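General odorant-binding protein 28a (Drosophila melanogaster, PDB 6QQ4) probably binds small hydrophobic odorants, and perhaps pheromones, as a secreted carrier protein of the insect olfactory system. Local coordinates at residues 1-5 / 71-76; 20-26 / 38-44; 56-60 / 96-100; 60-64 / 88-92. All coordinates share one frame; numbering follows the deposited sequence.

Interaction 1: 1-5 / 71-76; sequences DEKEA and KQYTGN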
loop_
_atom_site.group_PDB
_atom_site.type_symbol
_atom_site.label_atom_id
_atom_site.label_comp_id
_atom_site.label_asym_id
_atom_site.label_seq_id
_atom_site.Cartn_x
_atom_site.Cartn_y
_atom_site.Cartn_z
ATOM N N ASP A 1 -1.125 -15.510 -8.178
ATOM C CA ASP A 1 -1.155 -14.229 -8.873
ATOM C C ASP A 1 -1.038 -13.068 -7.890
ATOM O O ASP A 1 -0.731 -11.938 -8.282
ATOM C CB ASP A 1 -2.436 -14.102 -9.698
ATOM C CG ASP A 1 -2.433 -12.885 -10.617
ATOM O OD1 ASP A 1 -1.694 -12.890 -11.626
ATOM O OD2 ASP A 1 -3.190 -11.927 -10.348
ATOM N N GLU A 2 -1.290 -13.339 -6.613
ATOM C CA GLU A 2 -0.986 -12.357 -5.581
ATOM C C GLU A 2 0.521 -12.148 -5.531
ATOM O O GLU A 2 1.001 -11.045 -5.255
ATOM C CB GLU A 2 -1.499 -12.797 -4.214
ATOM C CG GLU A 2 -1.277 -11.747 -3.148
ATOM C CD GLU A 2 -1.168 -12.329 -1.762
ATOM O OE1 GLU A 2 -2.123 -13.006 -1.321
ATOM O OE2 GLU A 2 -0.119 -12.109 -1.115
ATOM N N LYS A 3 1.257 -13.225 -5.792
ATOM C CA LYS A 3 2.709 -13.167 -5.912
ATOM C C LYS A 3 3.133 -12.135 -6.951
ATOM O O LYS A 3 4.003 -11.308 -6.698
ATOM C CB LYS A 3 3.274 -14.538 -6.290
ATOM C CG LYS A 3 3.094 -15.622 -5.231
ATOM C CD LYS A 3 3.966 -15.364 -4.008
ATOM C CE LYS A 3 3.855 -16.509 -3.001
ATOM N NZ LYS A 3 4.676 -16.288 -1.772
ATOM N N GLU A 4 2.510 -12.201 -8.120
ATOM C CA GLU A 4 2.829 -11.304 -9.227
ATOM C C GLU A 4 2.472 -9.855 -8.894
ATOM O O GLU A 4 3.148 -8.922 -9.332
ATOM C CB GLU A 4 2.107 -11.774 -10.491
ATOM C CG GLU A 4 2.447 -13.220 -10.845
ATOM C CD GLU A 4 1.422 -13.884 -11.750
ATOM O OE1 GLU A 4 0.993 -15.013 -11.426
ATOM O OE2 GLU A 4 1.059 -13.293 -12.788
ATOM N N ALA A 5 1.422 -9.680 -8.101
ATOM C CA ALA A 5 1.027 -8.363 -7.619
ATOM C C ALA A 5 2.116 -7.760 -6.739
ATOM O O ALA A 5 2.442 -6.579 -6.858
ATOM C CB ALA A 5 -0.278 -8.447 -6.856
ATOM N N LYS A 71 -6.459 -5.173 -7.219
ATOM C CA LYS A 71 -5.730 -6.261 -7.874
ATOM C C LYS A 71 -4.217 -6.021 -7.855
ATOM O O LYS A 71 -3.439 -6.944 -8.093
ATOM C CB LYS A 71 -6.214 -6.467 -9.314
ATOM C CG LYS A 71 -5.572 -5.550 -10.331
ATOM C CD LYS A 71 -5.765 -6.086 -11.742
ATOM C CE LYS A 71 -4.870 -5.353 -12.733
ATOM N NZ LYS A 71 -5.350 -5.452 -14.140
ATOM N N GLN A 72 -3.807 -4.784 -7.563
ATOM C CA GLN A 72 -2.388 -4.458 -7.407
ATOM C C GLN A 72 -1.860 -4.948 -6.064
ATOM O O GLN A 72 -0.655 -4.910 -5.818
ATOM C CB GLN A 72 -2.141 -2.950 -7.526
ATOM C CG GLN A 72 -2.655 -2.322 -8.806
ATOM C CD GLN A 72 -2.248 -3.094 -10.047
ATOM O OE1 GLN A 72 -3.099 -3.531 -10.824
ATOM N NE2 GLN A 72 -0.942 -3.258 -10.246
ATOM N N TYR A 73 -2.764 -5.402 -5.200
ATOM C CA TYR A 73 -2.391 -5.915 -3.884
ATOM C C TYR A 73 -2.595 -7.434 -3.745
ATOM O O TYR A 73 -1.814 -8.117 -3.080
ATOM C CB TYR A 73 -3.195 -5.206 -2.790
ATOM C CG TYR A 73 -2.721 -3.818 -2.416
ATOM C CD1 TYR A 73 -1.717 -3.635 -1.470
ATOM C CD2 TYR A 73 -3.305 -2.688 -2.979
ATOM C CE1 TYR A 73 -1.295 -2.369 -1.108
ATOM C CE2 TYR A 73 -2.888 -1.415 -2.623
ATOM C CZ TYR A 73 -1.885 -1.262 -1.686
ATOM O OH TYR A 73 -1.469 0.001 -1.333
ATOM N N THR A 74 -3.649 -7.958 -4.359
ATOM C CA THR A 74 -4.052 -9.343 -4.119
ATOM C C THR A 74 -3.999 -10.246 -5.354
ATOM O O THR A 74 -4.085 -11.474 -5.240
ATOM C CB THR A 74 -5.490 -9.401 -3.565
ATOM O OG1 THR A 74 -6.401 -8.929 -4.565
ATOM C CG2 THR A 74 -5.622 -8.539 -2.315
ATOM N N GLY A 75 -3.873 -9.639 -6.530
ATOM C CA GLY A 75 -3.987 -10.381 -7.770
ATOM C C GLY A 75 -5.443 -10.537 -8.170
ATOM O O GLY A 75 -6.327 -9.957 -7.538
ATOM N N ASN A 76 -5.692 -11.328 -9.207
ATOM C CA ASN A 76 -7.020 -11.430 -9.806
ATOM C C ASN A 76 -8.017 -12.336 -9.074
ATOM O O ASN A 76 -9.213 -12.284 -9.367
ATOM C CB ASN A 76 -6.893 -11.904 -11.260
ATOM C CG ASN A 76 -6.717 -10.754 -12.240
ATOM O OD1 ASN A 76 -7.672 -10.328 -12.886
ATOM N ND2 ASN A 76 -5.494 -10.243 -12.350
#
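The methyl group of Ala5 lies against the last turn of helix 66-74, where it meets the backbone oxygens of Lys71 and Gln72, with Ala5 CB 3.7 Å from Lys71 O. In the all-helical odorant-binding protein fold, this is where the first turn of helix 2-20 sits on the C-terminal end of helix 66-74. The small methyl of Ala5 suits this tight place; nearby, Glu2 CA and Gly75 CA are 4.2 Å apart. Gly75 ends the helix with a positive phi of 84°, and a beta carbon here would run into the backbone of Asp1 and Glu2, which makes glycine the natural residue. Glu2 lays its aliphatic part along the same end, its CB 3.1 Å from Thr74 O, while its carboxylate continues toward long, weak ion pairs with Lys33 and Lys80. On the other face of the helix Thr74 packs on helix 78-91. Asp1 turns its carboxylate to the chain leaving the helix: with CG anti to the backbone N (chi1 -171°), OD2 accepts from Asn76 N at 2.8 Å. A second, weak bond reaches the same oxygen, Asn76 ND2 to Asp1 OD2 at 3.5 Å.

Interaction 2: 20-26 / 38-44; sequences VGATDAD and TYAGKCL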
loop_
_atom_site.group_PDB
_atom_site.type_symbol
_atom_site.label_atom_id
_atom_site.label_comp_id
_atom_site.label_asym_id
_atom_site.label_seq_id
_atom_site.Cartn_x
_atom_site.Cartn_y
_atom_site.Cartn_z
ATOM N N VAL A 20 13.164 9.275 -2.672
ATOM C CA VAL A 20 12.938 9.498 -1.246
ATOM C C VAL A 20 14.157 9.044 -0.438
ATOM O O VAL A 20 14.136 9.011 0.799
ATOM C CB VAL A 20 11.656 8.788 -0.764
ATOM C CG1 VAL A 20 10.446 9.267 -1.583
ATOM C CG2 VAL A 20 11.801 7.282 -0.838
ATOM N N GLY A 21 15.236 8.733 -1.147
ATOM C CA GLY A 21 16.469 8.289 -0.522
ATOM C C GLY A 21 16.308 7.048 0.344
ATOM O O GLY A 21 17.018 6.867 1.350
ATOM N N ALA A 22 15.374 6.175 -0.026
ATOM C CA ALA A 22 15.181 4.945 0.735
ATOM C C ALA A 22 16.287 3.929 0.442
ATOM O O ALA A 22 17.026 4.051 -0.548
ATOM C CB ALA A 22 13.821 4.338 0.440
ATOM N N THR A 23 16.383 2.921 1.305
ATOM C CA THR A 23 17.435 1.911 1.221
ATOM C C THR A 23 16.887 0.516 0.961
ATOM O O THR A 23 15.670 0.293 1.002
ATOM C CB THR A 23 18.254 1.844 2.520
ATOM O OG1 THR A 23 17.396 1.435 3.595
ATOM C CG2 THR A 23 18.865 3.202 2.841
ATOM N N ASP A 24 17.791 -0.431 0.711
ATOM C CA ASP A 24 17.383 -1.814 0.540
ATOM C C ASP A 24 16.648 -2.340 1.772
ATOM O O ASP A 24 15.767 -3.177 1.641
ATOM C CB ASP A 24 18.580 -2.713 0.242
ATOM C CG ASP A 24 18.930 -2.755 -1.237
ATOM O OD1 ASP A 24 18.865 -1.706 -1.915
ATOM O OD2 ASP A 24 19.250 -3.855 -1.732
ATOM N N ALA A 25 17.009 -1.861 2.960
ATOM C CA ALA A 25 16.323 -2.310 4.171
ATOM C C ALA A 25 14.858 -1.877 4.114
ATOM O O ALA A 25 13.963 -2.622 4.527
ATOM C CB ALA A 25 16.996 -1.758 5.417
ATOM N N ASP A 26 14.632 -0.670 3.589
ATOM C CA ASP A 26 13.285 -0.132 3.445
ATOM C C ASP A 26 12.457 -0.951 2.472
ATOM O O ASP A 26 11.265 -1.185 2.692
ATOM C CB ASP A 26 13.329 1.313 2.973
ATOM C CG ASP A 26 13.913 2.236 3.994
ATOM O OD1 ASP A 26 13.678 2.022 5.204
ATOM O OD2 ASP A 26 14.600 3.193 3.584
ATOM N N THR A 38 11.477 3.500 9.136
ATOM C CA THR A 38 12.091 4.800 8.841
ATOM C C THR A 38 11.108 5.705 8.109
ATOM O O THR A 38 10.165 5.221 7.491
ATOM C CB THR A 38 13.375 4.662 7.970
ATOM O OG1 THR A 38 13.019 4.285 6.643
ATOM C CG2 THR A 38 14.333 3.598 8.541
ATOM N N TYR A 39 11.335 7.017 8.176
ATOM C CA TYR A 39 10.483 8.004 7.500
ATOM C C TYR A 39 10.568 7.865 5.983
ATOM O O TYR A 39 9.565 7.983 5.277
ATOM C CB TYR A 39 10.879 9.418 7.928
ATOM C CG TYR A 39 10.009 10.513 7.374
ATOM C CD1 TYR A 39 8.725 10.727 7.865
ATOM C CD2 TYR A 39 10.470 11.335 6.363
ATOM C CE1 TYR A 39 7.927 11.719 7.353
ATOM C CE2 TYR A 39 9.694 12.335 5.854
ATOM C CZ TYR A 39 8.425 12.522 6.334
ATOM O OH TYR A 39 7.675 13.534 5.786
ATOM N N ALA A 40 11.782 7.635 5.490
ATOM C CA ALA A 40 12.003 7.415 4.066
ATOM C C ALA A 40 11.193 6.221 3.563
ATOM O O ALA A 40 10.662 6.242 2.456
ATOM C CB ALA A 40 13.488 7.204 3.792
ATOM N N GLY A 41 11.115 5.171 4.378
ATOM C CA GLY A 41 10.310 4.011 4.048
ATOM C C GLY A 41 8.828 4.357 4.000
ATOM O O GLY A 41 8.087 3.827 3.182
ATOM N N LYS A 42 8.385 5.239 4.887
ATOM C CA LYS A 42 7.016 5.763 4.799
ATOM C C LYS A 42 6.820 6.558 3.506
ATOM O O LYS A 42 5.759 6.485 2.849
ATOM C CB LYS A 42 6.695 6.664 5.986
ATOM C CG LYS A 42 6.727 5.972 7.344
ATOM C CD LYS A 42 6.347 6.965 8.439
ATOM C CE LYS A 42 6.441 6.323 9.800
ATOM N NZ LYS A 42 6.151 7.339 10.869
ATOM N N CYS A 43 7.833 7.342 3.148
ATOM C CA CYS A 43 7.733 8.117 1.921
ATOM C C CYS A 43 7.851 7.170 0.710
ATOM O O CYS A 43 7.248 7.413 -0.327
ATOM C CB CYS A 43 8.798 9.217 1.870
ATOM S SG CYS A 43 8.519 10.604 3.003
ATOM N N LEU A 44 8.627 6.096 0.839
ATOM C CA LEU A 44 8.700 5.109 -0.239
ATOM C C LEU A 44 7.286 4.581 -0.485
ATOM O O LEU A 44 6.781 4.569 -1.600
ATOM C CB LEU A 44 9.662 3.971 0.105
ATOM C CG LEU A 44 9.733 2.788 -0.872
ATOM C CD1 LEU A 44 10.202 3.246 -2.251
ATOM C CD2 LEU A 44 10.639 1.695 -0.335
#
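The chain leaves helix 2-20 at Gly21, turns into helix 24-31 and passes the first turns of helix 39-52, with Ala22 CA 5.2 Å from Ala40 CA and Asp26 CA 5.1 Å from Gly41 CA. Gly21 closes the first helix in a Schellman motif, and its positive phi suits glycine. Small residues permit the close approach: Ala40 CB touches Val20 O at 3.6 Å, and Gly41 leaves room for the Asp26 carboxylate. Val20 spreads its two methyls over the flank of helix 39-52. Val20 CG1 rests on Cys43 CB at 3.8 Å, while CG2 lies 3.6 Å from Ala40 O, beside its helical bond from Leu44 N. Ala22 CB adds to this apolar patch against Leu44 CB, and Leu44 runs on to Cys16 and Met17 of helix 2-20. Cys43 is joined by a disulfide to Cys101, fastening the same turn to helix 100-117.

Polar contacts gather at Asp26, whose CG lies opposite its carbonyl carbon (chi1 -67°), so that the carboxylate faces Thr38 and joins two helix starts. Asp26 OD2 accepts from Thr23 N at 2.9 Å, a nearly straight bond of 164° tying the N-cap residue to its helix. Thr38, the N-cap of helix 39-52, uses one hydroxyl twice. Thr38 OG1 accepts the capping bond from Gly41 N at 3.1 Å and donates to Asp26 OD1 at 2.8 Å, approaching from above the carboxylate plane.

Interaction 3: 56-60 / 96-100; sequences DANGK and VPDDH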
loop_
_atom_site.group_PDB
_atom_site.type_symbol
_atom_site.label_atom_id
_atom_site.label_comp_id
_atom_site.label_asym_id
_atom_site.label_seq_id
_atom_site.Cartn_x
_atom_site.Cartn_y
_atom_site.Cartn_z
ATOM N N ASP A 56 -4.162 9.567 -3.397
ATOM C CA ASP A 56 -4.257 10.652 -4.371
ATOM C C ASP A 56 -3.332 11.814 -4.018
ATOM O O ASP A 56 -2.711 11.829 -2.953
ATOM C CB ASP A 56 -5.706 11.146 -4.521
ATOM C CG ASP A 56 -6.271 11.767 -3.248
ATOM O OD1 ASP A 56 -5.540 12.462 -2.508
ATOM O OD2 ASP A 56 -7.483 11.579 -3.000
ATOM N N ALA A 57 -3.274 12.782 -4.929
ATOM C CA ALA A 57 -2.388 13.937 -4.862
ATOM C C ALA A 57 -2.593 14.814 -3.628
ATOM O O ALA A 57 -1.753 15.664 -3.326
ATOM C CB ALA A 57 -2.555 14.784 -6.139
ATOM N N ASN A 58 -3.703 14.624 -2.920
ATOM C CA ASN A 58 -3.886 15.295 -1.637
ATOM C C ASN A 58 -3.678 14.345 -0.459
ATOM O O ASN A 58 -4.042 14.649 0.676
ATOM C CB ASN A 58 -5.266 15.940 -1.561
ATOM C CG ASN A 58 -5.269 17.350 -2.131
ATOM O OD1 ASN A 58 -5.380 17.537 -3.341
ATOM N ND2 ASN A 58 -5.120 18.350 -1.259
ATOM N N GLY A 59 -3.072 13.197 -0.734
ATOM C CA GLY A 59 -2.694 12.279 0.331
ATOM C C GLY A 59 -3.853 11.631 1.058
ATOM O O GLY A 59 -3.770 11.342 2.256
ATOM N N LYS A 60 -4.937 11.383 0.333
ATOM C CA LYS A 60 -6.088 10.689 0.901
ATOM C C LYS A 60 -6.348 9.439 0.073
ATOM O O LYS A 60 -5.990 9.388 -1.095
ATOM C CB LYS A 60 -7.321 11.591 0.925
ATOM C CG LYS A 60 -7.096 12.951 1.589
ATOM C CD LYS A 60 -6.856 12.842 3.084
ATOM C CE LYS A 60 -6.706 14.222 3.717
ATOM N NZ LYS A 60 -5.689 14.235 4.832
ATOM N N VAL A 96 -5.909 10.437 9.181
ATOM C CA VAL A 96 -4.475 10.388 8.856
ATOM C C VAL A 96 -3.855 11.784 8.944
ATOM O O VAL A 96 -4.581 12.767 8.960
ATOM C CB VAL A 96 -4.254 9.822 7.448
ATOM C CG1 VAL A 96 -4.904 8.438 7.328
ATOM C CG2 VAL A 96 -4.814 10.768 6.402
ATOM N N PRO A 97 -2.511 11.881 9.000
ATOM C CA PRO A 97 -1.923 13.227 9.058
ATOM C C PRO A 97 -1.877 13.911 7.703
ATOM O O PRO A 97 -2.059 13.255 6.684
ATOM C CB PRO A 97 -0.500 12.974 9.559
ATOM C CG PRO A 97 -0.483 11.538 10.059
ATOM C CD PRO A 97 -1.493 10.839 9.199
ATOM N N ASP A 98 -1.585 15.204 7.694
ATOM C CA ASP A 98 -1.496 15.968 6.450
ATOM C C ASP A 98 -0.236 15.599 5.666
ATOM O O ASP A 98 -0.191 15.713 4.444
ATOM C CB ASP A 98 -1.505 17.468 6.746
ATOM C CG ASP A 98 -2.821 17.941 7.361
ATOM O OD1 ASP A 98 -3.896 17.401 7.001
ATOM O OD2 ASP A 98 -2.768 18.865 8.199
ATOM N N ASP A 99 0.790 15.169 6.387
ATOM C CA ASP A 99 2.013 14.653 5.778
ATOM C C ASP A 99 1.701 13.369 4.992
ATOM O O ASP A 99 1.251 12.385 5.572
ATOM C CB ASP A 99 3.064 14.394 6.865
ATOM C CG ASP A 99 4.400 13.908 6.306
ATOM O OD1 ASP A 99 4.423 12.973 5.492
ATOM O OD2 ASP A 99 5.440 14.454 6.693
ATOM N N HIS A 100 1.947 13.381 3.683
ATOM C CA HIS A 100 1.533 12.277 2.807
ATOM C C HIS A 100 2.320 10.985 3.069
ATOM O O HIS A 100 1.812 9.872 2.887
ATOM C CB HIS A 100 1.682 12.687 1.336
ATOM C CG HIS A 100 0.727 13.764 0.904
ATOM N ND1 HIS A 100 0.577 14.140 -0.414
ATOM C CD2 HIS A 100 -0.134 14.533 1.614
ATOM C CE1 HIS A 100 -0.330 15.101 -0.498
ATOM N NE2 HIS A 100 -0.770 15.363 0.720
HETATM O O HOH W 1 -2.864 13.416 4.089
#
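His100 turns its CG anti to its own carbonyl carbon (chi1 -68°), which brings the imidazole over the Asp56-Gly59 type I turn, and Gly59 takes a positive phi of 68° that presents its CA to the ring. Gly59 CA stands 3.6 Å from the ring centroid, almost on the normal, a CH-pi contact over the face. Glycine fits because a beta carbon would collide with His100 CD2. At the ring edge, Ala57 O lies 3.2 Å from His100 CE1. His100 ND1 is hydrogen-bonded to Lys50 NZ, which helps fix the ring's rotation.

Within the turn, Asp56 OD1 accepts from Asn58 N, an Asx turn, and also from Lys60 N at 3.1 Å; the two donors approach from opposite faces of the carboxylate. Lys60 bends back across the gap, its NZ passing Val96 CG2 at 3.9 Å. One water accepts from Lys60 NZ and donates to Gly59 O and to Pro97 O, the last at 2.7 Å. Asp98 OD1 stays beyond salt-bridge range of Lys60 NZ, though its charge probably favours the ammonium. Direct contact between the loops is thus packing, chiefly on the imidazole, and their hydrogen bonding passes through water.

Interaction 4: 60-64 / 88-92; sequences KLDTE and GDTCA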
loop_
_atom_site.group_PDB
_atom_site.type_symbol
_atom_site.label_atom_id
_atom_site.label_comp_id
_atom_site.label_asym_id
_atom_site.label_seq_id
_atom_site.Cartn_x
_atom_site.Cartn_y
_atom_site.Cartn_z
ATOM N N LYS A 60 -4.937 11.383 0.333
ATOM C CA LYS A 60 -6.088 10.689 0.901
ATOM C C LYS A 60 -6.348 9.439 0.073
ATOM O O LYS A 60 -5.990 9.388 -1.095
ATOM C CB LYS A 60 -7.321 11.591 0.925
ATOM C CG LYS A 60 -7.096 12.951 1.589
ATOM C CD LYS A 60 -6.856 12.842 3.084
ATOM C CE LYS A 60 -6.706 14.222 3.717
ATOM N NZ LYS A 60 -5.689 14.235 4.832
ATOM N N LEU A 61 -6.946 8.420 0.680
ATOM C CA LEU A 61 -7.190 7.175 -0.041
ATOM C C LEU A 61 -8.251 7.406 -1.123
ATOM O O LEU A 61 -9.261 8.071 -0.879
ATOM C CB LEU A 61 -7.639 6.064 0.917
ATOM C CG LEU A 61 -7.189 4.647 0.567
ATOM C CD1 LEU A 61 -5.705 4.473 0.882
ATOM C CD2 LEU A 61 -8.031 3.618 1.300
ATOM N N ASP A 62 -8.000 6.866 -2.310
ATOM C CA ASP A 62 -8.916 6.976 -3.439
ATOM C C ASP A 62 -9.377 5.586 -3.871
ATOM O O ASP A 62 -8.637 4.862 -4.534
ATOM C CB ASP A 62 -8.238 7.694 -4.603
ATOM C CG ASP A 62 -9.220 8.154 -5.672
ATOM O OD1 ASP A 62 -10.210 7.437 -5.939
ATOM O OD2 ASP A 62 -8.990 9.240 -6.251
ATOM N N THR A 63 -10.606 5.228 -3.508
ATOM C CA THR A 63 -11.092 3.870 -3.723
ATOM C C THR A 63 -11.823 3.661 -5.045
ATOM O O THR A 63 -12.203 2.531 -5.359
ATOM C CB THR A 63 -12.030 3.440 -2.602
ATOM O OG1 THR A 63 -13.039 4.442 -2.427
ATOM C CG2 THR A 63 -11.245 3.250 -1.293
ATOM N N GLU A 64 -12.018 4.730 -5.814
ATOM C CA GLU A 64 -12.594 4.615 -7.157
ATOM C C GLU A 64 -11.710 3.732 -8.040
ATOM O O GLU A 64 -10.539 3.526 -7.729
ATOM C CB GLU A 64 -12.774 5.994 -7.799
ATOM N N GLY A 88 -10.299 -1.622 1.500
ATOM C CA GLY A 88 -10.292 -0.262 0.991
ATOM C C GLY A 88 -11.390 0.606 1.588
ATOM O O GLY A 88 -11.144 1.732 2.028
ATOM N N ASP A 89 -12.612 0.090 1.610
ATOM C CA ASP A 89 -13.733 0.854 2.156
ATOM C C ASP A 89 -13.582 1.088 3.660
ATOM O O ASP A 89 -13.919 2.161 4.178
ATOM C CB ASP A 89 -15.062 0.152 1.859
ATOM C CG ASP A 89 -15.532 0.380 0.440
ATOM O OD1 ASP A 89 -14.994 1.295 -0.217
ATOM O OD2 ASP A 89 -16.443 -0.342 -0.015
ATOM N N THR A 90 -13.071 0.083 4.360
ATOM C CA THR A 90 -12.779 0.229 5.775
ATOM C C THR A 90 -11.713 1.304 6.020
ATOM O O THR A 90 -11.919 2.227 6.805
ATOM C CB THR A 90 -12.306 -1.097 6.390
ATOM O OG1 THR A 90 -13.418 -1.991 6.504
ATOM C CG2 THR A 90 -11.719 -0.861 7.763
ATOM N N CYS A 91 -10.587 1.193 5.331
ATOM C CA CYS A 91 -9.420 1.997 5.669
ATOM C C CYS A 91 -9.506 3.426 5.137
ATOM O O CYS A 91 -8.882 4.326 5.691
ATOM C CB CYS A 91 -8.148 1.304 5.169
ATOM S SG CYS A 91 -7.829 -0.269 6.030
ATOM N N ALA A 92 -10.310 3.645 4.097
ATOM C CA ALA A 92 -10.533 4.996 3.579
ATOM C C ALA A 92 -11.194 5.893 4.608
ATOM O O ALA A 92 -11.244 7.109 4.432
ATOM C CB ALA A 92 -11.381 4.961 2.307
#
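Leu61 and Thr63 point the same way from an extended loop, and their methyl groups settle side by side on the C-terminal turn of helix 78-91. This is loop-on-helix packing in the disulfide-linked, all-helical odorant-binding protein fold, joining the segment that precedes helix 66-74 to the end of helix 78-91. Leu61 lays CD2 over the last turn, 3.6 Å from Ala92 N and 3.7 Å from Ala92 CB, with CB of the leucine also brushing the alanine. The same CD2 of Leu61 also lies 3.7 Å from Gly88 O, and the leucine side chain touches Phe111 of helix 100-117.

Thr63 approaches by its methyl. With OG1 between the backbone N and the carbonyl carbon (chi1 51°), Thr63 CG2 is directed to the helix, 4.0 Å from Ala92 CB. Ala92 CB is thus shared by both loop residues, and its small size lets the loop lie close. Asp62, between them, faces the other way and takes the backbone N of Glu64 on OD1, an Asx turn that shapes the chain as it leaves the contact. Nearby, Cys91 is tied by a disulfide to Cys110, anchoring this helix end to helix 100-117, and Leu61 N donates to Tyr107 OH. At the foot of the contact, Thr63 CG2 rests 3.7 Å from Gly88 O, the same oxygen that accepts the helical bond from Ala92 N.

From the N terminus, interaction 1 closes the longest of the four loops, bringing the start of helix 2-20 to the end of helix 66-74. Interaction 2 is nested inside that loop and joins the turn between helices 2-20 and 24-31 to the start of helix 39-52. Interactions 3 and 4 both begin in the loop after helix 39-52, share Lys60 and cross interaction 1: one reaches the start of helix 100-117, the other the end of helix 78-91, so interaction 4 falls inside the loop of interaction 3. Interactions 2 and 3 follow in series, yet they meet where Tyr39 OH lies 2.6 Å from Asp99 OD2, a probable hydrogen bond.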